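Local coordinates for protein phosphatidylinositide phosphatase SAC2 (Homo sapiens, PDB 4XUU) that removes the 4-phosphate from phosphatidylinositol 4-phosphate in endocytic recycling, here represented by its homodimerising, pleckstrin-homology-like hSac2 domain, at residues Q133-A136 and E137-I141. Sequence-based numbering, arbitrary orientation.
Sequences QCIA and EMLQI
Gln133 sends CG anti to its own N (chi1 -175°) and then bends at chi2, which carries its amide along the helix towards Glu137. Glu137 is extended beyond CG, with CD anti to CA, and brings its carboxylate to meet it. This is an i to i+4 pair on helix 129-145, the long helix packed against the sheet of the pleckstrin-homology-like hSac2 domain. Gln133 NE2 donates to Glu137 OE1 over 2.8 Å, and the bond is fairly straight (163° at the hydrogen). The acceptor lies close to the amide plane. The amide reaches OE1 on its anti side, a little out of the carboxylate plane. The two flat groups are turned 55° against each other.

The backbone repeats the same spacing. Glu137 N bonds to Gln133 O at 3.0 Å, so this residue pair is joined twice, once through the main chain and once through the side chains. Met138 N bonds to Cys134 O at 3.2 Å. Leu139 N bonds to Ile135 O at 3.1 Å. Gln140 N bonds to Ala136 O at 2.9 Å. The next turn continues the pattern, with Ile141 N bonded to Glu137 O.

Another side of the helix is apolar. There the buried Ile135, Ala136 and Leu139 join the helix to the sheet: all three pack on Met101, Ala136 and Leu139 also touch Ile84, and Ile135 reaches Trp30 and Leu32. Cys134 SG forms a disulfide with SG of Cys134 of the second subunit, and Met138, modelled as selenomethionine, packs on Trp30 of that subunit, which makes the helix part of a covalently linked interface in this crystal structure. Within the helix, Ile135 CG2 lies 4.2 Å from Leu139 CD1.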
loop_
_atom_site.group_PDB
_atom_site.type_symbol
_atom_site.label_atom_id
_atom_site.label_comp_id
_atom_site.label_asym_id
_atom_site.label_seq_id
_atom_site.Cartn_x
_atom_site.Cartn_y
_atom_site.Cartn_z
ATOM N N GLN A 133 -4.478 -4.967 5.435
ATOM C CA GLN A 133 -3.069 -4.577 5.357
ATOM C C GLN A 133 -2.711 -3.661 6.530
ATOM O O GLN A 133 -1.625 -3.767 7.101
ATOM C CB GLN A 133 -2.753 -3.909 4.010
ATOM C CG GLN A 133 -1.270 -3.571 3.775
ATOM C CD GLN A 133 -0.352 -4.798 3.717
ATOM O OE1 GLN A 133 -0.689 -5.825 3.120
ATOM N NE2 GLN A 133 0.823 -4.682 4.331
ATOM N N CYS A 134 -3.649 -2.791 6.896
ATOM C CA CYS A 134 -3.494 -1.881 8.027
ATOM C C CYS A 134 -3.367 -2.610 9.354
ATOM O O CYS A 134 -2.472 -2.301 10.149
ATOM C CB CYS A 134 -4.654 -0.886 8.073
ATOM S SG CYS A 134 -4.488 0.394 6.814
ATOM N N ILE A 135 -4.256 -3.573 9.586
ATOM C CA ILE A 135 -4.228 -4.372 10.810
ATOM C C ILE A 135 -2.912 -5.162 10.924
ATOM O O ILE A 135 -2.261 -5.135 11.967
ATOM C CB ILE A 135 -5.470 -5.313 10.921
ATOM C CG1 ILE A 135 -6.757 -4.483 11.047
ATOM C CG2 ILE A 135 -5.324 -6.274 12.099
ATOM C CD1 ILE A 135 -8.032 -5.272 10.810
ATOM N N ALA A 136 -2.526 -5.834 9.835
ATOM C CA ALA A 136 -1.272 -6.588 9.767
ATOM C C ALA A 136 -0.070 -5.707 10.075
ATOM O O ALA A 136 0.859 -6.126 10.764
ATOM C CB ALA A 136 -1.115 -7.243 8.402
ATOM N N GLU A 137 -0.103 -4.480 9.567
ATOM C CA GLU A 137 0.966 -3.528 9.822
ATOM C C GLU A 137 1.103 -3.156 11.299
ATOM O O GLU A 137 2.220 -3.058 11.801
ATOM C CB GLU A 137 0.847 -2.308 8.904
ATOM C CG GLU A 137 1.540 -2.563 7.572
ATOM C CD GLU A 137 1.170 -1.590 6.473
ATOM O OE1 GLU A 137 1.151 -2.032 5.302
ATOM O OE2 GLU A 137 0.913 -0.395 6.756
HETATM N N MSE A 138 -0.014 -2.991 12.005
HETATM C CA MSE A 138 0.065 -2.697 13.432
HETATM C C MSE A 138 0.546 -3.892 14.255
HETATM O O MSE A 138 1.284 -3.722 15.221
HETATM C CB MSE A 138 -1.236 -2.128 13.998
HETATM C CG MSE A 138 -0.952 -1.281 15.240
HETATM SE SE MSE A 138 -2.499 -0.676 16.232
HETATM C CE MSE A 138 -3.034 0.768 15.030
ATOM N N LEU A 139 0.132 -5.092 13.867
ATOM C CA LEU A 139 0.635 -6.305 14.493
ATOM C C LEU A 139 2.140 -6.444 14.266
ATOM O O LEU A 139 2.861 -6.959 15.126
ATOM C CB LEU A 139 -0.094 -7.536 13.957
ATOM C CG LEU A 139 -1.548 -7.770 14.382
ATOM C CD1 LEU A 139 -2.195 -8.769 13.450
ATOM C CD2 LEU A 139 -1.648 -8.261 15.819
ATOM N N GLN A 140 2.607 -5.962 13.113
ATOM C CA GLN A 140 4.004 -6.102 12.730
ATOM C C GLN A 140 4.926 -5.199 13.543
ATOM O O GLN A 140 5.886 -5.688 14.139
ATOM C CB GLN A 140 4.197 -5.875 11.231
ATOM C CG GLN A 140 5.608 -6.180 10.753
ATOM C CD GLN A 140 5.813 -5.895 9.282
ATOM O OE1 GLN A 140 6.146 -6.791 8.509
ATOM N NE2 GLN A 140 5.617 -4.643 8.883
ATOM N N ILE A 141 4.638 -3.898 13.576
ATOM C CA ILE A 141 5.477 -2.959 14.330
ATOM C C ILE A 141 5.425 -3.176 15.848
ATOM O O ILE A 141 6.417 -2.943 16.539
ATOM C CB ILE A 141 5.199 -1.465 13.995
ATOM C CG1 ILE A 141 3.721 -1.109 14.169
ATOM C CG2 ILE A 141 5.691 -1.119 12.595
ATOM C CD1 ILE A 141 3.498 0.369 14.464
#